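Long-range contacts in enoyl-CoA hydratase/carnithine racemase (Magnetospirillum magneticum, PDB 4NEK), which probably isomerises the double bond of enoyl-CoA thioesters between positions 3 and 2, as some members of the enoyl-CoA hydratase/isomerase family do: residues C[93-98]-C[113-118]; C[106-111]-C[124-129]. One frame throughout, in Å; residues are numbered along the deposited sequence.

Contact 1. Residues C[93-98]-C[113-118]; sequences PVVAAV and CDLVYA
Strands 94-98 and 115-118 run side by side in parallel, their axes 4.7 Å apart at an angle of 11°, with bridges pairing Val-95 to Leu-115 through Val-98 to Ala-118. The ladder is made by Ala-96 N to Leu-115 O, Tyr-117 N to Ala-96 O and Val-98 N to Tyr-117 O, the last at 2.8 Å. At its start Val-94 O accepts Asp-114 N at 2.8 Å and, weakly, Leu-115 N. Asp-114 returns the bond: with CG anti to its carbonyl carbon (chi1 -61°), OD2 turns its anti lone pair to Val-94 N at 2.8 Å. The same OD2 forms a salt bridge with Lys-205, while OD1 is hydrogen-bonded to NE2 of His-149 of a second subunit. An alanine here would probably leave Val-94 N without this acceptor, Lys-205 without this counter-charge and His-149 of the second subunit without its bond to OD1. On one face Val-95 CG1 lies at the edge of the Tyr-117 ring, 4.4 Å from CE2, and helix 179-194 covers Val-95, Leu-115 and Tyr-117. On the other, Cys-113 SG lies 3.9 Å from Val-94 CG1 and also meets Ala-96 CB. Val-98 CG2 presses on Ala-118 CB at 3.4 Å, a tight fit. With strand 50-54 bonded along the far edge of 94-98, this pairing belongs to the central parallel strands of the crotonase fold.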
# COMPACT_ATOMS: atom_id res chain seq x y z
N PRO C 93 25.14 15.09 -7.20
CA PRO C 93 23.75 14.76 -6.97
C PRO C 93 22.80 15.79 -7.51
O PRO C 93 23.14 16.96 -7.59
CB PRO C 93 23.61 14.76 -5.44
CG PRO C 93 25.00 14.69 -4.90
CD PRO C 93 25.88 15.31 -5.94
N VAL C 94 21.60 15.31 -7.84
CA VAL C 94 20.58 16.12 -8.48
C VAL C 94 19.25 15.86 -7.79
O VAL C 94 18.81 14.74 -7.66
CB VAL C 94 20.46 15.71 -9.95
CG1 VAL C 94 19.39 16.52 -10.64
CG2 VAL C 94 21.79 15.86 -10.68
N VAL C 95 18.64 16.93 -7.29
CA VAL C 95 17.36 16.86 -6.62
C VAL C 95 16.37 17.62 -7.46
O VAL C 95 16.72 18.66 -8.00
CB VAL C 95 17.46 17.56 -5.26
CG1 VAL C 95 16.09 17.57 -4.55
CG2 VAL C 95 18.51 16.88 -4.39
N ALA C 96 15.17 17.11 -7.61
CA ALA C 96 14.15 17.81 -8.36
C ALA C 96 12.89 17.99 -7.56
O ALA C 96 12.58 17.17 -6.73
CB ALA C 96 13.83 17.04 -9.60
N ALA C 97 12.18 19.08 -7.81
CA ALA C 97 10.91 19.31 -7.19
C ALA C 97 9.94 19.54 -8.29
O ALA C 97 10.08 20.50 -9.04
CB ALA C 97 10.99 20.54 -6.30
N VAL C 98 8.95 18.67 -8.41
CA VAL C 98 8.00 18.74 -9.49
C VAL C 98 6.61 19.04 -9.03
O VAL C 98 6.26 18.77 -7.90
CB VAL C 98 7.99 17.43 -10.28
CG1 VAL C 98 9.40 17.06 -10.69
CG2 VAL C 98 7.47 16.27 -9.48
N CYS C 113 17.44 11.64 -11.66
CA CYS C 113 17.62 12.38 -10.45
C CYS C 113 17.89 11.45 -9.27
O CYS C 113 17.54 10.27 -9.31
CB CYS C 113 16.43 13.26 -10.21
SG CYS C 113 16.25 14.47 -11.55
N ASP C 114 18.54 11.98 -8.23
CA ASP C 114 18.88 11.22 -7.07
C ASP C 114 17.76 11.30 -6.07
O ASP C 114 17.46 10.30 -5.40
CB ASP C 114 20.16 11.71 -6.51
CG ASP C 114 21.30 11.55 -7.51
OD1 ASP C 114 21.71 10.39 -7.78
OD2 ASP C 114 21.77 12.57 -8.06
N LEU C 115 17.12 12.46 -5.98
CA LEU C 115 15.92 12.61 -5.18
C LEU C 115 14.93 13.47 -5.89
O LEU C 115 15.29 14.46 -6.49
CB LEU C 115 16.23 13.33 -3.86
CG LEU C 115 17.22 12.67 -2.91
CD1 LEU C 115 17.57 13.62 -1.78
CD2 LEU C 115 16.69 11.38 -2.34
N VAL C 116 13.66 13.17 -5.72
CA VAL C 116 12.58 13.88 -6.36
C VAL C 116 11.37 13.98 -5.45
O VAL C 116 10.95 13.00 -4.85
CB VAL C 116 12.12 13.10 -7.57
CG1 VAL C 116 11.01 13.86 -8.27
CG2 VAL C 116 13.25 12.85 -8.53
N TYR C 117 10.83 15.18 -5.30
CA TYR C 117 9.63 15.42 -4.47
C TYR C 117 8.63 16.02 -5.41
O TYR C 117 9.01 16.79 -6.28
CB TYR C 117 9.90 16.38 -3.30
CG TYR C 117 10.93 15.80 -2.42
CD1 TYR C 117 10.61 14.90 -1.40
CD2 TYR C 117 12.29 16.04 -2.71
CE1 TYR C 117 11.61 14.28 -0.65
CE2 TYR C 117 13.30 15.44 -1.95
CZ TYR C 117 12.97 14.57 -0.93
OH TYR C 117 14.00 14.05 -0.20
N ALA C 118 7.37 15.69 -5.20
CA ALA C 118 6.29 16.14 -6.04
C ALA C 118 5.14 16.70 -5.26
O ALA C 118 4.87 16.27 -4.16
CB ALA C 118 5.78 14.95 -6.81

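Contact 2. Residues C[106-111]-C[124-129]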
# COMPACT_ATOMS: atom_id res chain seq x y z
N GLY C 106 9.69 16.04 -18.97
CA GLY C 106 9.37 16.37 -17.61
C GLY C 106 9.24 15.14 -16.72
O GLY C 106 9.55 15.21 -15.54
N SER C 107 8.81 14.02 -17.27
CA SER C 107 8.81 12.76 -16.55
C SER C 107 10.08 11.94 -16.75
O SER C 107 10.58 11.34 -15.79
CB SER C 107 7.61 11.89 -16.93
OG SER C 107 6.47 12.27 -16.19
N THR C 108 10.58 11.86 -17.98
CA THR C 108 11.60 10.84 -18.32
C THR C 108 12.97 11.26 -17.85
O THR C 108 13.90 10.45 -17.81
CB THR C 108 11.70 10.59 -19.83
OG1 THR C 108 11.99 11.82 -20.49
CG2 THR C 108 10.39 10.03 -20.36
N LEU C 109 13.07 12.50 -17.45
CA LEU C 109 14.24 12.99 -16.76
C LEU C 109 14.38 12.50 -15.31
O LEU C 109 15.49 12.39 -14.76
CB LEU C 109 14.11 14.48 -16.71
CG LEU C 109 15.31 15.20 -16.15
CD1 LEU C 109 16.44 15.09 -17.15
CD2 LEU C 109 14.95 16.65 -15.83
N LEU C 110 13.28 12.22 -14.66
CA LEU C 110 13.30 12.01 -13.23
C LEU C 110 14.09 10.79 -12.81
O LEU C 110 14.65 10.76 -11.70
CB LEU C 110 11.89 11.93 -12.71
CG LEU C 110 11.09 13.21 -12.99
CD1 LEU C 110 9.66 13.05 -12.47
CD2 LEU C 110 11.72 14.43 -12.39
N PRO C 111 14.13 9.76 -13.66
CA PRO C 111 14.93 8.58 -13.23
C PRO C 111 16.43 8.85 -13.15
O PRO C 111 17.14 8.11 -12.51
CB PRO C 111 14.66 7.58 -14.31
CG PRO C 111 13.29 7.93 -14.81
CD PRO C 111 13.20 9.42 -14.72
N PHE C 124 1.89 13.02 -14.34
CA PHE C 124 3.02 12.49 -15.08
C PHE C 124 2.51 11.90 -16.37
O PHE C 124 1.42 11.30 -16.39
CB PHE C 124 3.70 11.39 -14.28
CG PHE C 124 4.21 11.84 -12.95
CD1 PHE C 124 3.39 11.81 -11.85
CD2 PHE C 124 5.51 12.32 -12.81
CE1 PHE C 124 3.84 12.25 -10.62
CE2 PHE C 124 5.98 12.75 -11.60
CZ PHE C 124 5.15 12.71 -10.49
N HIS C 125 3.24 12.05 -17.46
CA HIS C 125 2.74 11.54 -18.75
C HIS C 125 3.86 11.35 -19.73
O HIS C 125 4.69 12.22 -19.87
CB HIS C 125 1.73 12.53 -19.31
CG HIS C 125 0.83 11.95 -20.35
ND1 HIS C 125 -0.06 12.73 -21.05
CD2 HIS C 125 0.70 10.69 -20.82
CE1 HIS C 125 -0.71 11.97 -21.92
NE2 HIS C 125 -0.28 10.72 -21.78
N MSE C 126 3.87 10.19 -20.37
CA MSE C 126 4.80 9.89 -21.45
C MSE C 126 4.05 9.51 -22.71
O MSE C 126 4.01 8.35 -23.07
CB MSE C 126 5.67 8.74 -20.99
CG MSE C 126 6.60 9.28 -19.91
SE MSE C 126 7.46 7.78 -18.93
CE MSE C 126 7.58 8.50 -17.10
N PRO C 127 3.50 10.49 -23.43
CA PRO C 127 2.60 10.25 -24.54
C PRO C 127 3.25 10.01 -25.94
O PRO C 127 2.57 10.18 -26.94
CB PRO C 127 1.80 11.54 -24.58
CG PRO C 127 2.84 12.59 -24.31
CD PRO C 127 3.80 11.94 -23.32
N PHE C 128 4.50 9.58 -25.98
CA PHE C 128 5.21 9.29 -27.21
C PHE C 128 4.41 8.48 -28.21
O PHE C 128 4.30 8.86 -29.36
CB PHE C 128 6.50 8.56 -26.89
CG PHE C 128 7.31 9.26 -25.86
CD1 PHE C 128 8.02 10.41 -26.21
CD2 PHE C 128 7.35 8.81 -24.54
CE1 PHE C 128 8.77 11.08 -25.24
CE2 PHE C 128 8.08 9.49 -23.57
CZ PHE C 128 8.78 10.63 -23.92
N ILE C 129 3.85 7.36 -27.79
CA ILE C 129 3.08 6.53 -28.68
C ILE C 129 1.95 7.31 -29.36
O ILE C 129 1.65 7.04 -30.53
CB ILE C 129 2.50 5.30 -27.96
CG1 ILE C 129 1.80 4.38 -28.95
CG2 ILE C 129 1.49 5.70 -26.89
CD1 ILE C 129 2.67 3.94 -30.11
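Ser-107 and Thr-108, on short helix 105-108, meet strand 123-125 and the chain that follows it, a packing of helix 105-108 against strand 123-125 within the crotonase fold. Ser-107 addresses two neighbours with different atoms. Its OG lies in the plane of the Phe-124 ring, at the edge, 3.5 Å from CD2, and is hydrogen-bonded to Ala-102 O in strand 101-103, which pairs with 123-125. Its CB meets the terminal CE of selenomethionine Met-126 at 3.4 Å, closer than usual for two carbons; the bend at chi3 (-145°) directs that methyl toward the serine. Leu-110 CD1 also comes to the Phe-124 ring edge, in plane and 3.8 Å from CE2, the two side chains crossing at about a right angle. The ring of Phe-162 meets that of Phe-124 with planes at about 10°, and helix 164-169 also touches Phe-124. Thr-108 and Met-126 instead slide past each other in opposite directions, with CG2 of Thr-108 3.9 Å from CG of Met-126. Thr-108 CG2, anti to its own carbonyl carbon, also reaches Phe-128 tip to tip, lying near the ring plane at the edge, 4.0 Å from Phe-128 CZ.

Contacts 1 and 2 interlock along the chain, their segments alternating in the order 93-98, 106-111, 113-118, 124-129. Their centres are about 15 Å apart, the centre of contact 1 lying about 5 Å, and that of contact 2 about 13 Å, from the centre of the chain. Leu-110 joins them directly: its CD2 packs 3.9 Å from Val-98 CG1, and its O lies 4.0 Å from Val-116 CG2. Both border the second subunit, whose Arg-150 NH1 hydrogen-bonds Cys-113 O and, weakly, Pro-111 O. A bound di(hydroxyethyl)ether, probably from the crystallisation liquor, lies about 5 Å from the side chain of Tyr-117 in contact 1.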